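Local coordinates for protein leucyl-tRNA synthetase subunit alpha (Aquifex aeolicus, PDB 3PZ5) that probably hydrolyses tRNA(Leu) charged with the wrong amino acid, acting as the isolated editing domain of the synthetase that joins leucine to its tRNA, at residues 15-18 with 22-25; 84-89 with 132-137; 24-29 with 42-47. The protein carries 1 engineered substitution. All coordinates share one frame; numbering follows the deposited sequence.

Contact 1: 15-18 with 22-25; sequences RFYV and ELIY. Engineered in segment 22-25: Leu23 (natural residue Pro).
Antiparallel strand pairing, topped by a cation-pi stack, joins 15-18 to 22-25 where strand 12-18 turns back into strand 25-30. Tyr17 and Tyr25 form a non-hydrogen-bonded pair, their CA atoms 4.0 Å apart and their side chains on one face of the sheet. Beyond them, Val18 N gives an almost straight hydrogen bond to Ile24 O (2.9 Å, 169°). With CG between the backbone N and the carbonyl carbon (chi1 64°), the Tyr25 ring stands beside Arg15, whose guanidinium lies flat over one ring face, planes 10° apart and CZ 3.9 Å from the centroid. Arg15 NE also forms a salt bridge with Asp27. Tyr25 CB sits over the Tyr17 ring, 3.8 Å from its centroid, while the engineered Leu23 (natural Pro) brings CD1 to 3.7 Å from Tyr17 CE1. A serine in place of Tyr25 would probably strip the Arg15 guanidinium of its aromatic platform and set it freer to turn about its Asp27 salt bridge. Nearer the turn, a water accepts from Ile24 N (2.8 Å) and lies beside Val18 O and Glu22 O, tying both arms together. Such pairing across a short connection is that of a beta hairpin.

Contact 2: 84-89 with 132-137; sequences RTMEED and DQRDWE
The side chain of Arg134 reaches from the start of helix 133-142 toward Thr85 and Met86 at the protein surface, and the way these three are turned defines the contact. Arg134 has its CB directed at the loop 84-89. Its chain bends at chi3 (-81°), which presents NH1 to the loop. Thr85 OG1 lies 4.3 Å from Arg134 NH1, too far for a hydrogen bond. Met86 approaches the same nitrogen from a different direction: its chain turns at the thioether (chi3 -84°), and the terminal methyl CE ends 4.4 Å from Arg134 NH1. Both approach the guanidinium obliquely. Other parts of the same chain, Lys90 and Tyr115, also touch the Arg134 side chain.

Behind the arginine, the helix start is far more firmly built. Asp132 is the N-cap, and its OD1 accepts from Asp135 N at 3.2 Å on the anti side of the carboxylate, somewhat out of its plane. That capping bond is fairly straight, with an angle of 160° at the hydrogen. Asp135 is fixed in turn by Tyr115 and by the backbone of Val128. Thr85, on the facing side, is the first residue to leave helical geometry after helix 81-84.

Only 82 Å² is buried in all, and no hydrogen bond or salt bridge joins the two segments. The chemistry implies a loose apposition in which no directional bond between them fixes the charged end of Arg134; any attraction to the Thr85 hydroxyl would probably be weak and electrostatic, and that to the Met86 methyl weak dispersion.

Contact 3: 24-29 with 42-47; sequences IYIDVF and VVLAPE
No ring, amide or carboxylate has a face or an edge in the contact of Ile26 with Val42 and Leu44; it is made wholly of branched aliphatic side chains. The flat groups of the first segment, the rings of Tyr25 and Phe29 and the carboxylate of Asp27, belong to residues that alternate with Ile26 and Val28 along the strand and make no contact with 42-47. The backbone oxygen of Asp27 accepts a hydrogen bond from Thr122 OG1.

Ile26 does the bridging with two different methyls. Its CG2 meets Leu44 CD2 at 3.7 Å, the closest approach between the two segments. The CD1 methyl at the other branch lies 4.0 Å from that same Leu44 CD2. It also reaches toward the neighbouring valine, with Ile26 CD1 at 4.3 Å from Val42 CG1. The isoleucine and leucine side chains cross obliquely, one leucine methyl being touched by both isoleucine branches. Leu44 sets CG opposite its carbonyl carbon (chi1 -53°), and from there CD2 extends to Ile26 although its CB does not point at the facing strand.

The backbones stay well apart, with Ile26 CA and Val42 CA separated by 8.8 Å, and no hydrogen bond passes between them. Each strand has its partners within the mixed sheet: 25-30 with 12-18, and 41-44 with 107-113 and 124-127. Ala124, Val110 and Leu54 add further apolar cover to Ile26, while Leu50 and Val51 of helix 50-60 pack on Leu44.

All three touching residues are buried, so the chemistry implies cohesion by dispersion and exclusion of water: side chains in the domain interior hold together two strands that share no backbone bond.

The three contacts illustrate how interaction chemistry follows position in a fold. Contact 3 is core and wholly apolar, contact 1 is partly buried and mixes backbone bonding with aromatic and charged groups, and contact 2 is a sparse surface apposition. Contacts 1 and 3 share Ile24 and Tyr25, and both involve strand 25-30, contact 1 at its start by pairing with strand 12-18, contact 3 by side chains packing against strand 41-44; Val18 CG2 and Ile26 CD1, 3.9 Å apart, carry the apolar packing from one into the other. Contact 2 lies about 26 Å from contact 1, centre to centre, yet joins contact 3 through a salt bridge, Arg84 NH1 to Glu47 OE2 at 2.8 Å.

Contact 1: 15-18 with 22-25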
ATOM      1  N   ARG A  15       1.953   1.870  10.450  1.00 26.76           N
ATOM      2  CA  ARG A  15       3.232   2.554  10.262  1.00 26.06           C
ATOM      3  C   ARG A  15       4.265   1.717   9.494  1.00 25.78           C
ATOM      4  O   ARG A  15       4.577   0.591   9.876  1.00 25.57           O
ATOM      5  CB  ARG A  15       3.790   2.999  11.622  1.00 25.98           C
ATOM      6  CG  ARG A  15       5.020   3.903  11.556  1.00 25.54           C
ATOM      7  CD  ARG A  15       5.223   4.684  12.852  1.00 24.55           C
ATOM      8  NE  ARG A  15       4.162   5.663  13.074  1.00 23.90           N
ATOM      9  CZ  ARG A  15       4.125   6.530  14.084  1.00 24.17           C
ATOM     10  NH1 ARG A  15       5.098   6.563  14.991  1.00 23.83           N
ATOM     11  NH2 ARG A  15       3.107   7.374  14.185  1.00 23.49           N
ATOM     12  N   PHE A  16       4.800   2.294   8.423  1.00 25.49           N
ATOM     13  CA  PHE A  16       5.757   1.614   7.562  1.00 25.37           C
ATOM     14  C   PHE A  16       7.081   2.358   7.547  1.00 25.49           C
ATOM     15  O   PHE A  16       7.212   3.404   6.907  1.00 25.68           O
ATOM     16  CB  PHE A  16       5.210   1.516   6.134  1.00 25.27           C
ATOM     17  CG  PHE A  16       4.099   0.513   5.966  1.00 25.05           C
ATOM     18  CD1 PHE A  16       2.809   0.797   6.404  1.00 24.38           C
ATOM     19  CD2 PHE A  16       4.341  -0.709   5.351  1.00 24.58           C
ATOM     20  CE1 PHE A  16       1.778  -0.126   6.241  1.00 25.05           C
ATOM     21  CE2 PHE A  16       3.314  -1.641   5.183  1.00 25.27           C
ATOM     22  CZ  PHE A  16       2.029  -1.350   5.632  1.00 25.01           C
ATOM     23  N   TYR A  17       8.068   1.815   8.249  1.00 25.50           N
ATOM     24  CA  TYR A  17       9.396   2.407   8.262  1.00 25.43           C
ATOM     25  C   TYR A  17      10.116   2.140   6.956  1.00 25.54           C
ATOM     26  O   TYR A  17      10.142   1.010   6.475  1.00 25.75           O
ATOM     27  CB  TYR A  17      10.207   1.908   9.461  1.00 25.31           C
ATOM     28  CG  TYR A  17       9.840   2.634  10.734  1.00 25.40           C
ATOM     29  CD1 TYR A  17      10.538   3.776  11.133  1.00 25.22           C
ATOM     30  CD2 TYR A  17       8.772   2.203  11.521  1.00 25.68           C
ATOM     31  CE1 TYR A  17      10.194   4.458  12.295  1.00 25.32           C
ATOM     32  CE2 TYR A  17       8.420   2.878  12.687  1.00 25.67           C
ATOM     33  CZ  TYR A  17       9.135   4.001  13.067  1.00 25.82           C
ATOM     34  OH  TYR A  17       8.783   4.670  14.216  1.00 26.38           O
ATOM     35  N   VAL A  18      10.683   3.197   6.387  1.00 25.61           N
ATOM     36  CA  VAL A  18      11.428   3.126   5.138  1.00 25.60           C
ATOM     37  C   VAL A  18      12.863   2.675   5.417  1.00 25.80           C
ATOM     38  O   VAL A  18      13.523   3.209   6.303  1.00 25.78           O
ATOM     39  CB  VAL A  18      11.427   4.499   4.425  1.00 25.62           C
ATOM     40  CG1 VAL A  18      12.001   4.390   3.017  1.00 25.44           C
ATOM     41  CG2 VAL A  18      10.017   5.068   4.379  1.00 25.65           C
ATOM     42  N   GLU A  22      18.209   7.656   7.228  1.00 27.15           N
ATOM     43  CA  GLU A  22      17.500   8.546   8.141  1.00 27.27           C
ATOM     44  C   GLU A  22      16.169   7.938   8.558  1.00 27.08           C
ATOM     45  O   GLU A  22      15.597   7.136   7.825  1.00 27.37           O
ATOM     46  CB  GLU A  22      17.344   9.978   7.581  1.00 27.31           C
ATOM     47  CG  GLU A  22      17.204  10.120   6.065  1.00 28.00           C
ATOM     48  CD  GLU A  22      18.523   9.938   5.304  1.00 29.09           C
ATOM     49  OE1 GLU A  22      19.617  10.252   5.842  1.00 29.13           O
ATOM     50  OE2 GLU A  22      18.456   9.469   4.152  1.00 29.06           O
ATOM     51  N   LEU A  23      15.700   8.303   9.751  1.00 26.86           N
ATOM     52  CA  LEU A  23      14.465   7.748  10.289  1.00 26.51           C
ATOM     53  C   LEU A  23      13.247   8.397   9.652  1.00 26.20           C
ATOM     54  O   LEU A  23      12.899   9.541   9.965  1.00 26.10           O
ATOM     55  CB  LEU A  23      14.413   7.875  11.814  1.00 26.69           C
ATOM     56  CG  LEU A  23      13.431   6.953  12.557  1.00 27.22           C
ATOM     57  CD1 LEU A  23      13.768   5.471  12.328  1.00 27.21           C
ATOM     58  CD2 LEU A  23      13.378   7.272  14.064  1.00 27.03           C
ATOM     59  N   ILE A  24      12.624   7.653   8.739  1.00 25.64           N
ATOM     60  CA  ILE A  24      11.401   8.076   8.062  1.00 25.14           C
ATOM     61  C   ILE A  24      10.409   6.917   8.058  1.00 24.79           C
ATOM     62  O   ILE A  24      10.775   5.772   7.793  1.00 24.97           O
ATOM     63  CB  ILE A  24      11.667   8.538   6.594  1.00 25.14           C
ATOM     64  CG1 ILE A  24      12.668   9.703   6.561  1.00 25.29           C
ATOM     65  CG2 ILE A  24      10.359   8.930   5.898  1.00 24.50           C
ATOM     66  CD1 ILE A  24      13.018  10.189   5.174  1.00 24.92           C
ATOM     67  N   TYR A  25       9.153   7.225   8.346  1.00 24.31           N
ATOM     68  CA  TYR A  25       8.093   6.240   8.263  1.00 23.97           C
ATOM     69  C   TYR A  25       6.899   6.795   7.497  1.00 23.88           C
ATOM     70  O   TYR A  25       6.723   8.009   7.396  1.00 23.60           O
ATOM     71  CB  TYR A  25       7.672   5.774   9.664  1.00 23.79           C
ATOM     72  CG  TYR A  25       7.069   6.857  10.537  1.00 23.19           C
ATOM     73  CD1 TYR A  25       5.761   7.304  10.327  1.00 22.65           C
ATOM     74  CD2 TYR A  25       7.796   7.417  11.590  1.00 22.42           C
ATOM     75  CE1 TYR A  25       5.198   8.288  11.130  1.00 22.45           C
ATOM     76  CE2 TYR A  25       7.240   8.405  12.402  1.00 21.94           C
ATOM     77  CZ  TYR A  25       5.938   8.832  12.166  1.00 22.40           C
ATOM     78  OH  TYR A  25       5.368   9.809  12.953  1.00 22.78           O
TER
HETATM   79  O   HOH W   1      13.601   5.025   8.597  1.00 39.52           O

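Contact 2: 84-89 with 132-137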
ATOM      1  N   ARG A  84      -8.197  11.316 -13.058  1.00 62.98           N
ATOM      2  CA  ARG A  84      -7.034  10.640 -12.488  1.00 62.80           C
ATOM      3  C   ARG A  84      -7.324   9.216 -12.015  1.00 62.75           C
ATOM      4  O   ARG A  84      -6.467   8.335 -12.122  1.00 62.82           O
ATOM      5  CB  ARG A  84      -6.471  11.467 -11.332  1.00 62.72           C
ATOM      6  CG  ARG A  84      -4.970  11.620 -11.367  1.00 62.62           C
ATOM      7  CD  ARG A  84      -4.511  12.681 -10.393  1.00 62.40           C
ATOM      8  NE  ARG A  84      -4.342  12.147  -9.044  1.00 62.38           N
ATOM      9  CZ  ARG A  84      -3.918  12.855  -8.002  1.00 62.42           C
ATOM     10  NH1 ARG A  84      -3.615  14.141  -8.139  1.00 62.29           N
ATOM     11  NH2 ARG A  84      -3.796  12.278  -6.814  1.00 62.32           N
ATOM     12  N   THR A  85      -8.531   8.998 -11.496  1.00 62.63           N
ATOM     13  CA  THR A  85      -8.900   7.719 -10.889  1.00 62.44           C
ATOM     14  C   THR A  85     -10.123   7.060 -11.549  1.00 62.27           C
ATOM     15  O   THR A  85     -10.671   6.084 -11.023  1.00 62.33           O
ATOM     16  CB  THR A  85      -9.122   7.870  -9.352  1.00 62.51           C
ATOM     17  OG1 THR A  85      -9.241   6.576  -8.744  1.00 62.63           O
ATOM     18  CG2 THR A  85     -10.372   8.705  -9.044  1.00 62.49           C
ATOM     19  N   MET A  86     -10.536   7.583 -12.703  1.00 61.93           N
ATOM     20  CA  MET A  86     -11.770   7.123 -13.342  1.00 61.61           C
ATOM     21  C   MET A  86     -11.745   7.172 -14.875  1.00 61.00           C
ATOM     22  O   MET A  86     -12.531   6.482 -15.530  1.00 61.07           O
ATOM     23  CB  MET A  86     -12.968   7.907 -12.788  1.00 61.88           C
ATOM     24  CG  MET A  86     -14.261   7.107 -12.676  1.00 62.69           C
ATOM     25  SD  MET A  86     -15.196   7.538 -11.188  1.00 64.45           S
ATOM     26  CE  MET A  86     -14.382   6.505  -9.964  1.00 63.97           C
ATOM     27  N   GLU A  87     -10.851   7.981 -15.444  1.00 60.12           N
ATOM     28  CA  GLU A  87     -10.735   8.084 -16.902  1.00 59.22           C
ATOM     29  C   GLU A  87      -9.399   7.548 -17.427  1.00 58.34           C
ATOM     30  O   GLU A  87      -9.368   6.778 -18.389  1.00 58.31           O
ATOM     31  CB  GLU A  87     -10.971   9.525 -17.373  1.00 59.41           C
ATOM     32  CG  GLU A  87     -11.180   9.662 -18.884  1.00 60.11           C
ATOM     33  CD  GLU A  87     -11.691  11.037 -19.303  1.00 60.92           C
ATOM     34  OE1 GLU A  87     -11.270  12.052 -18.702  1.00 61.11           O
ATOM     35  OE2 GLU A  87     -12.512  11.100 -20.247  1.00 61.01           O
ATOM     36  N   GLU A  88      -8.306   7.960 -16.793  1.00 57.12           N
ATOM     37  CA  GLU A  88      -6.968   7.532 -17.192  1.00 55.90           C
ATOM     38  C   GLU A  88      -6.585   6.224 -16.492  1.00 54.75           C
ATOM     39  O   GLU A  88      -6.847   6.052 -15.295  1.00 54.82           O
ATOM     40  CB  GLU A  88      -5.953   8.658 -16.922  1.00 56.07           C
ATOM     41  CG  GLU A  88      -4.483   8.245 -16.731  1.00 56.84           C
ATOM     42  CD  GLU A  88      -3.783   7.765 -18.008  1.00 57.94           C
ATOM     43  OE1 GLU A  88      -4.345   7.908 -19.119  1.00 58.32           O
ATOM     44  OE2 GLU A  88      -2.650   7.244 -17.893  1.00 57.91           O
ATOM     45  N   ASP A  89      -5.983   5.307 -17.252  1.00 53.07           N
ATOM     46  CA  ASP A  89      -5.474   4.039 -16.722  1.00 51.33           C
ATOM     47  C   ASP A  89      -4.405   4.263 -15.655  1.00 49.87           C
ATOM     48  O   ASP A  89      -3.776   5.321 -15.607  1.00 49.77           O
ATOM     49  CB  ASP A  89      -4.896   3.176 -17.850  1.00 51.58           C
ATOM     50  CG  ASP A  89      -5.965   2.625 -18.776  1.00 51.99           C
ATOM     51  OD1 ASP A  89      -6.960   2.053 -18.274  1.00 52.67           O
ATOM     52  OD2 ASP A  89      -5.804   2.752 -20.010  1.00 52.32           O
ATOM     53  N   ASP A 132      -8.109  -5.684  -2.969  1.00 28.76           N
ATOM     54  CA  ASP A 132      -8.625  -4.381  -3.400  1.00 29.70           C
ATOM     55  C   ASP A 132      -8.459  -4.244  -4.911  1.00 30.10           C
ATOM     56  O   ASP A 132      -7.336  -4.245  -5.422  1.00 30.01           O
ATOM     57  CB  ASP A 132      -7.917  -3.229  -2.667  1.00 29.86           C
ATOM     58  CG  ASP A 132      -8.511  -1.861  -3.005  1.00 30.67           C
ATOM     59  OD1 ASP A 132      -8.411  -1.426  -4.173  1.00 31.71           O
ATOM     60  OD2 ASP A 132      -9.075  -1.210  -2.100  1.00 31.52           O
ATOM     61  N   GLN A 133      -9.582  -4.119  -5.615  1.00 30.84           N
ATOM     62  CA  GLN A 133      -9.595  -4.114  -7.078  1.00 31.71           C
ATOM     63  C   GLN A 133      -8.751  -2.989  -7.670  1.00 32.15           C
ATOM     64  O   GLN A 133      -8.059  -3.183  -8.675  1.00 32.18           O
ATOM     65  CB  GLN A 133     -11.031  -4.032  -7.605  1.00 31.96           C
ATOM     66  CG  GLN A 133     -11.174  -4.365  -9.090  1.00 32.60           C
ATOM     67  CD  GLN A 133     -10.692  -5.765  -9.428  1.00 34.23           C
ATOM     68  OE1 GLN A 133     -10.801  -6.689  -8.616  1.00 34.58           O
ATOM     69  NE2 GLN A 133     -10.162  -5.931 -10.636  1.00 34.57           N
ATOM     70  N   ARG A 134      -8.813  -1.821  -7.039  1.00 32.51           N
ATOM     71  CA  ARG A 134      -8.048  -0.668  -7.485  1.00 32.90           C
ATOM     72  C   ARG A 134      -6.544  -0.975  -7.444  1.00 32.66           C
ATOM     73  O   ARG A 134      -5.822  -0.692  -8.406  1.00 32.69           O
ATOM     74  CB  ARG A 134      -8.412   0.550  -6.637  1.00 33.07           C
ATOM     75  CG  ARG A 134      -8.713   1.789  -7.449  1.00 35.01           C
ATOM     76  CD  ARG A 134      -9.826   2.616  -6.815  1.00 38.47           C
ATOM     77  NE  ARG A 134     -11.157   2.087  -7.136  1.00 40.91           N
ATOM     78  CZ  ARG A 134     -12.277   2.809  -7.158  1.00 41.57           C
ATOM     79  NH1 ARG A 134     -12.253   4.110  -6.885  1.00 41.93           N
ATOM     80  NH2 ARG A 134     -13.429   2.227  -7.462  1.00 42.03           N
ATOM     81  N   ASP A 135      -6.092  -1.588  -6.349  1.00 32.48           N
ATOM     82  CA  ASP A 135      -4.703  -2.055  -6.216  1.00 32.22           C
ATOM     83  C   ASP A 135      -4.365  -3.211  -7.152  1.00 31.88           C
ATOM     84  O   ASP A 135      -3.219  -3.347  -7.579  1.00 31.72           O
ATOM     85  CB  ASP A 135      -4.400  -2.474  -4.775  1.00 32.29           C
ATOM     86  CG  ASP A 135      -4.432  -1.311  -3.804  1.00 32.65           C
ATOM     87  OD1 ASP A 135      -4.281  -0.151  -4.240  1.00 32.92           O
ATOM     88  OD2 ASP A 135      -4.602  -1.565  -2.594  1.00 33.56           O
ATOM     89  N   TRP A 136      -5.359  -4.047  -7.447  1.00 31.77           N
ATOM     90  CA  TRP A 136      -5.184  -5.189  -8.346  1.00 31.80           C
ATOM     91  C   TRP A 136      -4.822  -4.716  -9.755  1.00 31.81           C
ATOM     92  O   TRP A 136      -3.890  -5.229 -10.369  1.00 31.66           O
ATOM     93  CB  TRP A 136      -6.453  -6.048  -8.379  1.00 31.80           C
ATOM     94  CG  TRP A 136      -6.299  -7.340  -9.136  1.00 32.06           C
ATOM     95  CD1 TRP A 136      -5.842  -8.526  -8.642  1.00 32.39           C
ATOM     96  CD2 TRP A 136      -6.608  -7.574 -10.518  1.00 32.45           C
ATOM     97  NE1 TRP A 136      -5.845  -9.485  -9.630  1.00 32.80           N
ATOM     98  CE2 TRP A 136      -6.308  -8.928 -10.791  1.00 32.55           C
ATOM     99  CE3 TRP A 136      -7.107  -6.769 -11.554  1.00 32.67           C
ATOM    100  CZ2 TRP A 136      -6.491  -9.500 -12.058  1.00 32.80           C
ATOM    101  CZ3 TRP A 136      -7.289  -7.338 -12.816  1.00 32.54           C
ATOM    102  CH2 TRP A 136      -6.979  -8.692 -13.054  1.00 32.62           C
ATOM    103  N   GLU A 137      -5.561  -3.724 -10.244  1.00 31.90           N
ATOM    104  CA  GLU A 137      -5.327  -3.140 -11.558  1.00 32.10           C
ATOM    105  C   GLU A 137      -3.911  -2.573 -11.694  1.00 31.99           C
ATOM    106  O   GLU A 137      -3.228  -2.824 -12.694  1.00 31.87           O
ATOM    107  CB  GLU A 137      -6.386  -2.074 -11.851  1.00 32.12           C
ATOM    108  CG  GLU A 137      -7.777  -2.664 -12.085  1.00 33.31           C
ATOM    109  CD  GLU A 137      -8.919  -1.708 -11.766  1.00 35.16           C
ATOM    110  OE1 GLU A 137      -8.742  -0.787 -10.936  1.00 35.56           O
ATOM    111  OE2 GLU A 137     -10.015  -1.893 -12.338  1.00 36.45           O
TER

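Contact 3: 24-29 with 42-47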
ATOM      1  N   ILE A  24      12.624   7.653   8.739  1.00 25.64           N
ATOM      2  CA  ILE A  24      11.401   8.076   8.062  1.00 25.14           C
ATOM      3  C   ILE A  24      10.409   6.917   8.058  1.00 24.79           C
ATOM      4  O   ILE A  24      10.775   5.772   7.793  1.00 24.97           O
ATOM      5  CB  ILE A  24      11.667   8.538   6.594  1.00 25.14           C
ATOM      6  CG1 ILE A  24      12.668   9.703   6.561  1.00 25.29           C
ATOM      7  CG2 ILE A  24      10.359   8.930   5.898  1.00 24.50           C
ATOM      8  CD1 ILE A  24      13.018  10.189   5.174  1.00 24.92           C
ATOM      9  N   TYR A  25       9.153   7.225   8.346  1.00 24.31           N
ATOM     10  CA  TYR A  25       8.093   6.240   8.263  1.00 23.97           C
ATOM     11  C   TYR A  25       6.899   6.795   7.497  1.00 23.88           C
ATOM     12  O   TYR A  25       6.723   8.009   7.396  1.00 23.60           O
ATOM     13  CB  TYR A  25       7.672   5.774   9.664  1.00 23.79           C
ATOM     14  CG  TYR A  25       7.069   6.857  10.537  1.00 23.19           C
ATOM     15  CD1 TYR A  25       5.761   7.304  10.327  1.00 22.65           C
ATOM     16  CD2 TYR A  25       7.796   7.417  11.590  1.00 22.42           C
ATOM     17  CE1 TYR A  25       5.198   8.288  11.130  1.00 22.45           C
ATOM     18  CE2 TYR A  25       7.240   8.405  12.402  1.00 21.94           C
ATOM     19  CZ  TYR A  25       5.938   8.832  12.166  1.00 22.40           C
ATOM     20  OH  TYR A  25       5.368   9.809  12.953  1.00 22.78           O
ATOM     21  N   ILE A  26       6.084   5.892   6.963  1.00 23.92           N
ATOM     22  CA  ILE A  26       4.889   6.270   6.234  1.00 24.07           C
ATOM     23  C   ILE A  26       3.670   5.743   6.978  1.00 24.34           C
ATOM     24  O   ILE A  26       3.439   4.532   7.053  1.00 24.38           O
ATOM     25  CB  ILE A  26       4.910   5.738   4.780  1.00 23.99           C
ATOM     26  CG1 ILE A  26       6.107   6.310   4.013  1.00 23.89           C
ATOM     27  CG2 ILE A  26       3.605   6.077   4.064  1.00 24.12           C
ATOM     28  CD1 ILE A  26       6.475   5.538   2.750  1.00 23.70           C
ATOM     29  N   ASP A  27       2.904   6.659   7.553  1.00 24.63           N
ATOM     30  CA  ASP A  27       1.644   6.284   8.152  1.00 25.02           C
ATOM     31  C   ASP A  27       0.612   6.113   7.052  1.00 25.20           C
ATOM     32  O   ASP A  27       0.549   6.901   6.105  1.00 25.03           O
ATOM     33  CB  ASP A  27       1.192   7.304   9.193  1.00 25.21           C
ATOM     34  CG  ASP A  27       1.884   7.116  10.537  1.00 26.00           C
ATOM     35  OD1 ASP A  27       2.535   6.067  10.741  1.00 26.60           O
ATOM     36  OD2 ASP A  27       1.767   8.018  11.398  1.00 27.01           O
ATOM     37  N   VAL A  28      -0.179   5.060   7.187  1.00 25.44           N
ATOM     38  CA  VAL A  28      -1.162   4.691   6.193  1.00 25.83           C
ATOM     39  C   VAL A  28      -2.488   4.446   6.896  1.00 26.04           C
ATOM     40  O   VAL A  28      -2.533   3.760   7.919  1.00 26.23           O
ATOM     41  CB  VAL A  28      -0.700   3.422   5.431  1.00 25.78           C
ATOM     42  CG1 VAL A  28      -1.880   2.651   4.878  1.00 26.06           C
ATOM     43  CG2 VAL A  28       0.282   3.786   4.324  1.00 25.31           C
ATOM     44  N   PHE A  29      -3.557   5.025   6.362  1.00 26.30           N
ATOM     45  CA  PHE A  29      -4.894   4.711   6.846  1.00 26.59           C
ATOM     46  C   PHE A  29      -5.514   3.602   6.004  1.00 26.69           C
ATOM     47  O   PHE A  29      -5.442   3.624   4.768  1.00 26.35           O
ATOM     48  CB  PHE A  29      -5.805   5.943   6.848  1.00 26.70           C
ATOM     49  CG  PHE A  29      -7.241   5.632   7.208  1.00 27.22           C
ATOM     50  CD1 PHE A  29      -7.635   5.548   8.539  1.00 27.07           C
ATOM     51  CD2 PHE A  29      -8.186   5.396   6.212  1.00 27.48           C
ATOM     52  CE1 PHE A  29      -8.951   5.246   8.872  1.00 27.70           C
ATOM     53  CE2 PHE A  29      -9.505   5.096   6.532  1.00 27.53           C
ATOM     54  CZ  PHE A  29      -9.890   5.022   7.866  1.00 27.96           C
ATOM     55  N   VAL A  42       3.761  -0.123  -1.270  1.00 23.38           N
ATOM     56  CA  VAL A  42       3.192   1.089  -0.688  1.00 23.45           C
ATOM     57  C   VAL A  42       3.082   2.161  -1.766  1.00 23.40           C
ATOM     58  O   VAL A  42       4.015   2.353  -2.559  1.00 23.52           O
ATOM     59  CB  VAL A  42       4.066   1.613   0.486  1.00 23.65           C
ATOM     60  CG1 VAL A  42       3.525   2.934   1.040  1.00 23.67           C
ATOM     61  CG2 VAL A  42       4.157   0.572   1.596  1.00 23.61           C
ATOM     62  N   VAL A  43       1.944   2.854  -1.797  1.00 23.26           N
ATOM     63  CA  VAL A  43       1.710   3.915  -2.777  1.00 23.31           C
ATOM     64  C   VAL A  43       1.400   5.265  -2.121  1.00 23.49           C
ATOM     65  O   VAL A  43       0.475   5.376  -1.311  1.00 23.40           O
ATOM     66  CB  VAL A  43       0.597   3.532  -3.790  1.00 23.20           C
ATOM     67  CG1 VAL A  43       0.131   4.746  -4.572  1.00 23.26           C
ATOM     68  CG2 VAL A  43       1.098   2.475  -4.744  1.00 22.95           C
ATOM     69  N   LEU A  44       2.188   6.278  -2.483  1.00 23.75           N
ATOM     70  CA  LEU A  44       1.961   7.657  -2.046  1.00 24.15           C
ATOM     71  C   LEU A  44       1.262   8.459  -3.135  1.00 24.37           C
ATOM     72  O   LEU A  44       1.551   8.288  -4.322  1.00 24.80           O
ATOM     73  CB  LEU A  44       3.285   8.353  -1.704  1.00 23.94           C
ATOM     74  CG  LEU A  44       4.291   7.738  -0.730  1.00 23.94           C
ATOM     75  CD1 LEU A  44       5.495   8.665  -0.586  1.00 23.56           C
ATOM     76  CD2 LEU A  44       3.668   7.456   0.627  1.00 23.16           C
ATOM     77  N   ALA A  45       0.356   9.346  -2.736  1.00 24.60           N
ATOM     78  CA  ALA A  45      -0.269  10.277  -3.673  1.00 24.91           C
ATOM     79  C   ALA A  45       0.814  11.140  -4.313  1.00 25.04           C
ATOM     80  O   ALA A  45       1.846  11.389  -3.689  1.00 25.16           O
ATOM     81  CB  ALA A  45      -1.281  11.148  -2.953  1.00 25.02           C
ATOM     82  N   PRO A  46       0.597  11.593  -5.562  1.00 25.25           N
ATOM     83  CA  PRO A  46       1.611  12.420  -6.225  1.00 25.28           C
ATOM     84  C   PRO A  46       1.977  13.671  -5.419  1.00 25.52           C
ATOM     85  O   PRO A  46       3.149  14.052  -5.381  1.00 25.87           O
ATOM     86  CB  PRO A  46       0.943  12.804  -7.546  1.00 25.24           C
ATOM     87  CG  PRO A  46      -0.050  11.726  -7.791  1.00 25.05           C
ATOM     88  CD  PRO A  46      -0.561  11.340  -6.440  1.00 25.44           C
ATOM     89  N   GLU A  47       0.987  14.274  -4.761  1.00 25.55           N
ATOM     90  CA  GLU A  47       1.191  15.484  -3.971  1.00 25.63           C
ATOM     91  C   GLU A  47       1.806  15.219  -2.595  1.00 25.44           C
ATOM     92  O   GLU A  47       2.200  16.164  -1.907  1.00 25.42           O
ATOM     93  CB  GLU A  47      -0.127  16.248  -3.799  1.00 25.95           C
ATOM     94  CG  GLU A  47      -0.874  16.547  -5.092  1.00 27.18           C
ATOM     95  CD  GLU A  47      -1.881  15.463  -5.459  1.00 29.26           C
ATOM     96  OE1 GLU A  47      -1.584  14.259  -5.274  1.00 28.78           O
ATOM     97  OE2 GLU A  47      -2.980  15.823  -5.936  1.00 30.90           O
TER